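Local coordinates for protein phosphatidylserine synthase (Haemophilus influenzae, PDB 3HSI) that is a phosphatidylserine synthase of the phospholipase D superfamily, a mixed alpha/beta protein carrying a phospholipase D active-site motif, at residues C[144-157]-C[173-187]. Sequence-based numbering, arbitrary orientation.
Sequences KGFVFDDTVLYSGA and DRYQKITHAELADSM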
loop_
_atom_site.group_PDB
_atom_site.type_symbol
_atom_site.label_atom_id
_atom_site.label_comp_id
_atom_site.label_asym_id
_atom_site.label_seq_id
_atom_site.Cartn_x
_atom_site.Cartn_y
_atom_site.Cartn_z
ATOM N N LYS C 144 16.228 13.699 3.784
ATOM C CA LYS C 144 16.725 14.775 4.652
ATOM C C LYS C 144 17.977 15.417 4.118
ATOM O O LYS C 144 18.644 14.873 3.234
ATOM C CB LYS C 144 17.034 14.252 6.063
ATOM C CG LYS C 144 15.967 13.378 6.670
ATOM C CD LYS C 144 14.665 14.155 6.932
ATOM C CE LYS C 144 13.514 13.201 7.312
ATOM N NZ LYS C 144 12.263 13.981 7.584
ATOM N N GLY C 145 18.319 16.588 4.652
ATOM C CA GLY C 145 19.568 17.230 4.273
ATOM C C GLY C 145 19.312 18.675 3.927
ATOM O O GLY C 145 18.342 18.986 3.240
ATOM N N PHE C 146 20.174 19.552 4.445
ATOM C CA PHE C 146 20.233 20.938 4.081
ATOM C C PHE C 146 21.655 21.153 3.591
ATOM O O PHE C 146 22.610 20.744 4.232
ATOM C CB PHE C 146 20.048 21.852 5.299
ATOM C CG PHE C 146 18.788 21.630 6.073
ATOM C CD1 PHE C 146 17.721 20.912 5.548
ATOM C CD2 PHE C 146 18.659 22.183 7.336
ATOM C CE1 PHE C 146 16.548 20.724 6.276
ATOM C CE2 PHE C 146 17.492 22.022 8.071
ATOM C CZ PHE C 146 16.419 21.286 7.529
ATOM N N VAL C 147 21.806 21.807 2.449
ATOM C CA VAL C 147 23.117 22.102 1.955
ATOM C C VAL C 147 23.227 23.603 1.856
ATOM O O VAL C 147 22.400 24.240 1.217
ATOM C CB VAL C 147 23.367 21.442 0.583
ATOM C CG1 VAL C 147 24.743 21.870 -0.010
ATOM C CG2 VAL C 147 23.218 19.906 0.676
ATOM N N PHE C 148 24.247 24.156 2.513
ATOM C CA PHE C 148 24.556 25.582 2.424
ATOM C C PHE C 148 25.939 25.639 1.861
ATOM O O PHE C 148 26.902 25.267 2.537
ATOM C CB PHE C 148 24.531 26.250 3.807
ATOM C CG PHE C 148 23.262 25.988 4.584
ATOM C CD1 PHE C 148 23.156 24.881 5.413
ATOM C CD2 PHE C 148 22.178 26.854 4.493
ATOM C CE1 PHE C 148 22.007 24.646 6.127
ATOM C CE2 PHE C 148 21.016 26.626 5.215
ATOM C CZ PHE C 148 20.916 25.524 6.018
ATOM N N ASP C 149 26.049 26.110 0.626
ATOM C CA ASP C 149 27.314 26.103 -0.072
ATOM C C ASP C 149 27.903 24.705 -0.011
ATOM O O ASP C 149 27.298 23.800 -0.602
ATOM C CB ASP C 149 28.240 27.220 0.440
ATOM C CG ASP C 149 27.706 28.599 0.090
ATOM O OD1 ASP C 149 26.635 28.668 -0.551
ATOM O OD2 ASP C 149 28.343 29.612 0.456
ATOM N N ASP C 150 29.021 24.530 0.707
ATOM C CA ASP C 150 29.723 23.249 0.845
ATOM C C ASP C 150 29.511 22.566 2.226
ATOM O O ASP C 150 30.270 21.651 2.599
ATOM C CB ASP C 150 31.226 23.436 0.612
ATOM C CG ASP C 150 31.585 23.717 -0.847
ATOM O OD1 ASP C 150 30.826 23.329 -1.775
ATOM O OD2 ASP C 150 32.668 24.322 -1.070
ATOM N N THR C 151 28.476 22.979 2.967
ATOM C CA THR C 151 28.182 22.396 4.277
ATOM C C THR C 151 26.849 21.618 4.293
ATOM O O THR C 151 25.806 22.146 3.874
ATOM C CB THR C 151 28.242 23.499 5.373
ATOM O OG1 THR C 151 29.531 24.110 5.299
ATOM C CG2 THR C 151 28.081 22.944 6.770
ATOM N N VAL C 152 26.892 20.360 4.745
ATOM C CA VAL C 152 25.679 19.586 4.952
ATOM C C VAL C 152 25.223 19.649 6.419
ATOM O O VAL C 152 26.000 19.362 7.332
ATOM C CB VAL C 152 25.826 18.134 4.498
ATOM C CG1 VAL C 152 24.568 17.350 4.816
ATOM C CG2 VAL C 152 26.078 18.062 2.994
ATOM N N LEU C 153 23.961 20.031 6.634
ATOM C CA LEU C 153 23.340 19.900 7.949
ATOM C C LEU C 153 22.277 18.814 7.819
ATOM O O LEU C 153 21.281 18.997 7.133
ATOM C CB LEU C 153 22.750 21.236 8.408
ATOM C CG LEU C 153 22.249 21.359 9.854
ATOM C CD1 LEU C 153 23.351 21.028 10.884
ATOM C CD2 LEU C 153 21.688 22.772 10.149
ATOM N N TYR C 154 22.518 17.675 8.448
ATOM C CA TYR C 154 21.645 16.523 8.282
ATOM C C TYR C 154 20.851 16.275 9.562
ATOM O O TYR C 154 21.425 16.240 10.654
ATOM C CB TYR C 154 22.451 15.282 7.889
ATOM C CG TYR C 154 21.588 14.132 7.394
ATOM C CD1 TYR C 154 21.344 13.950 6.028
ATOM C CD2 TYR C 154 20.993 13.227 8.305
ATOM C CE1 TYR C 154 20.531 12.900 5.580
ATOM C CE2 TYR C 154 20.192 12.198 7.871
ATOM C CZ TYR C 154 19.963 12.033 6.504
ATOM O OH TYR C 154 19.150 11.005 6.082
ATOM N N SER C 155 19.542 16.079 9.420
ATOM C CA SER C 155 18.678 15.845 10.563
ATOM C C SER C 155 17.319 15.314 10.140
ATOM O O SER C 155 16.830 15.620 9.039
ATOM C CB SER C 155 18.431 17.143 11.332
ATOM O OG SER C 155 17.623 16.866 12.453
ATOM N N GLY C 156 16.688 14.564 11.032
ATOM C CA GLY C 156 15.316 14.088 10.770
ATOM C C GLY C 156 14.273 15.198 10.948
ATOM O O GLY C 156 13.103 15.001 10.638
ATOM N N ALA C 157 14.714 16.373 11.425
ATOM C CA ALA C 157 13.811 17.466 11.867
ATOM C C ALA C 157 13.198 18.219 10.697
ATOM O O ALA C 157 13.875 18.462 9.691
ATOM C CB ALA C 157 14.570 18.450 12.738
ATOM N N ASP C 173 15.544 15.644 18.158
ATOM C CA ASP C 173 16.060 14.901 17.025
ATOM C C ASP C 173 17.594 14.844 17.146
ATOM O O ASP C 173 18.179 15.262 18.189
ATOM C CB ASP C 173 15.587 15.563 15.694
ATOM C CG ASP C 173 15.332 14.544 14.570
ATOM O OD1 ASP C 173 16.297 13.902 14.137
ATOM O OD2 ASP C 173 14.182 14.380 14.106
ATOM N N ARG C 174 18.246 14.327 16.100
ATOM C CA ARG C 174 19.699 14.361 16.013
ATOM C C ARG C 174 20.130 15.272 14.897
ATOM O O ARG C 174 19.401 15.444 13.943
ATOM C CB ARG C 174 20.250 12.974 15.742
ATOM C CG ARG C 174 20.223 12.082 16.931
ATOM C CD ARG C 174 20.634 10.696 16.517
ATOM N NE ARG C 174 22.066 10.590 16.259
ATOM C CZ ARG C 174 22.613 9.702 15.431
ATOM N NH1 ARG C 174 21.852 8.853 14.754
ATOM N NH2 ARG C 174 23.927 9.638 15.306
ATOM N N TYR C 175 21.314 15.879 15.021
ATOM C CA TYR C 175 21.735 16.896 14.057
ATOM C C TYR C 175 23.214 16.744 13.802
ATOM O O TYR C 175 24.013 16.776 14.743
ATOM C CB TYR C 175 21.446 18.326 14.597
ATOM C CG TYR C 175 20.209 18.380 15.473
ATOM C CD1 TYR C 175 18.951 18.621 14.930
ATOM C CD2 TYR C 175 20.294 18.120 16.835
ATOM C CE1 TYR C 175 17.821 18.664 15.731
ATOM C CE2 TYR C 175 19.162 18.137 17.648
ATOM C CZ TYR C 175 17.935 18.395 17.095
ATOM O OH TYR C 175 16.832 18.380 17.918
ATOM N N GLN C 176 23.582 16.580 12.534
ATOM C CA GLN C 176 24.986 16.482 12.181
ATOM C C GLN C 176 25.364 17.511 11.139
ATOM O O GLN C 176 24.716 17.638 10.097
ATOM C CB GLN C 176 25.349 15.092 11.694
ATOM C CG GLN C 176 25.242 14.062 12.763
ATOM C CD GLN C 176 23.825 13.576 12.922
ATOM O OE1 GLN C 176 23.038 13.623 11.973
ATOM N NE2 GLN C 176 23.480 13.116 14.119
ATOM N N LYS C 177 26.427 18.236 11.439
ATOM C CA LYS C 177 26.981 19.203 10.517
ATOM C C LYS C 177 28.267 18.641 9.890
ATOM O O LYS C 177 29.206 18.262 10.599
ATOM C CB LYS C 177 27.254 20.540 11.239
ATOM C CG LYS C 177 27.220 21.715 10.288
ATOM C CD LYS C 177 28.307 22.697 10.544
ATOM C CE LYS C 177 28.258 23.265 11.901
ATOM N NZ LYS C 177 29.111 24.483 11.908
ATOM N N ILE C 178 28.268 18.527 8.559
ATOM C CA ILE C 178 29.422 18.044 7.822
ATOM C C ILE C 178 29.850 19.046 6.759
ATOM O O ILE C 178 29.123 19.331 5.799
ATOM C CB ILE C 178 29.182 16.654 7.163
ATOM C CG1 ILE C 178 28.784 15.623 8.204
ATOM C CG2 ILE C 178 30.444 16.174 6.462
ATOM C CD1 ILE C 178 27.779 14.588 7.671
ATOM N N THR C 179 31.033 19.583 6.971
ATOM C CA THR C 179 31.675 20.488 6.049
ATOM C C THR C 179 32.525 19.678 5.055
ATOM O O THR C 179 33.633 19.257 5.369
ATOM C CB THR C 179 32.557 21.466 6.821
ATOM O OG1 THR C 179 31.730 22.215 7.741
ATOM C CG2 THR C 179 33.211 22.431 5.863
ATOM N N HIS C 180 31.980 19.433 3.864
ATOM C CA HIS C 180 32.627 18.571 2.881
ATOM C C HIS C 180 32.069 18.866 1.490
ATOM O O HIS C 180 30.946 18.445 1.138
ATOM C CB HIS C 180 32.394 17.094 3.229
ATOM C CG HIS C 180 33.328 16.157 2.536
ATOM N ND1 HIS C 180 33.640 16.269 1.198
ATOM C CD2 HIS C 180 34.037 15.101 3.003
ATOM C CE1 HIS C 180 34.500 15.320 0.867
ATOM N NE2 HIS C 180 34.756 14.596 1.945
ATOM N N ALA C 181 32.864 19.566 0.691
ATOM C CA ALA C 181 32.417 20.027 -0.636
ATOM C C ALA C 181 31.876 18.908 -1.538
ATOM O O ALA C 181 30.872 19.087 -2.238
ATOM C CB ALA C 181 33.549 20.775 -1.334
ATOM N N GLU C 182 32.543 17.764 -1.525
ATOM C CA GLU C 182 32.194 16.680 -2.431
ATOM C C GLU C 182 30.887 16.004 -1.960
ATOM O O GLU C 182 30.042 15.628 -2.787
ATOM C CB GLU C 182 33.347 15.663 -2.508
ATOM C CG GLU C 182 33.847 15.348 -3.911
ATOM C CD GLU C 182 34.202 13.833 -4.134
ATOM O OE1 GLU C 182 35.410 13.507 -4.054
ATOM O OE2 GLU C 182 33.284 12.983 -4.397
ATOM N N LEU C 183 30.703 15.875 -0.642
ATOM C CA LEU C 183 29.414 15.403 -0.127
ATOM C C LEU C 183 28.304 16.416 -0.472
ATOM O O LEU C 183 27.218 16.037 -0.941
ATOM C CB LEU C 183 29.438 15.145 1.407
ATOM C CG LEU C 183 28.082 14.593 1.947
ATOM C CD1 LEU C 183 27.728 13.291 1.277
ATOM C CD2 LEU C 183 28.018 14.370 3.454
ATOM N N ALA C 184 28.584 17.701 -0.269
ATOM C CA ALA C 184 27.597 18.719 -0.582
ATOM C C ALA C 184 27.226 18.645 -2.065
ATOM O O ALA C 184 26.049 18.586 -2.404
ATOM C CB ALA C 184 28.080 20.133 -0.186
ATOM N N ASP C 185 28.229 18.622 -2.937
ATOM C CA ASP C 185 27.967 18.541 -4.390
ATOM C C ASP C 185 27.142 17.287 -4.722
ATOM O O ASP C 185 26.255 17.335 -5.530
ATOM C CB ASP C 185 29.261 18.523 -5.170
ATOM C CG ASP C 185 29.965 19.875 -5.174
ATOM O OD1 ASP C 185 29.364 20.909 -4.752
ATOM O OD2 ASP C 185 31.138 19.899 -5.595
ATOM N N SER C 186 27.405 16.180 -4.049
ATOM C CA SER C 186 26.690 14.932 -4.343
ATOM C C SER C 186 25.217 15.032 -3.984
ATOM O O SER C 186 24.361 14.500 -4.691
ATOM C CB SER C 186 27.314 13.777 -3.558
ATOM O OG SER C 186 26.569 12.591 -3.759
HETATM N N MSE C 187 24.928 15.709 -2.874
HETATM C CA MSE C 187 23.565 15.838 -2.409
HETATM C C MSE C 187 22.704 16.785 -3.297
HETATM O O MSE C 187 21.570 16.445 -3.709
HETATM C CB MSE C 187 23.578 16.198 -0.923
HETATM C CG MSE C 187 24.152 15.025 -0.116
HETATM SE SE MSE C 187 23.872 15.219 1.783
HETATM C CE MSE C 187 22.155 14.255 1.861
HETATM O O HOH W 1 31.273 22.543 -4.159
#
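Strand 151-155 pairs antiparallel with strand 175-179, their axes approaching to 4.6 Å, and helix 181-187 then turns back over the sheet at 67° to strand 151-155. Val152 and Ile178 exchange two backbone hydrogen bonds, as do Tyr154 and Gln176, and His180 N to Asp150 O (3.1 Å) extends the ladder to the helix start. On the face of Val152 and Tyr154, selenomethionine Met187 crosses Val152 at about a right angle, its SE 3.8 Å from both Val152 CG1 and Val152 CG2, while its bent end carries CE to the edge of the Tyr154 ring. With Val147 CG1 anti to the backbone N (chi1 175°), CG1 lies against Ala184 CB (3.8 Å) and CG2 faces Met187 CB. Nearby, a water donates to OD1 of both Asp150 and Asp185, and Arg52 forms a salt bridge with Asp185, which probably eases their repulsion. At the far end Ser155 OG donates to Arg174 O (2.7 Å) and accepts from Ala157 N (3.1 Å), closing an ST turn. A helix packed on hairpin strands 146-148 and 151-155, directly after the strand that extends them, fits the layered alpha/beta fold of phospholipase D-like proteins; segment 144-157 lies within the family's active-site motif.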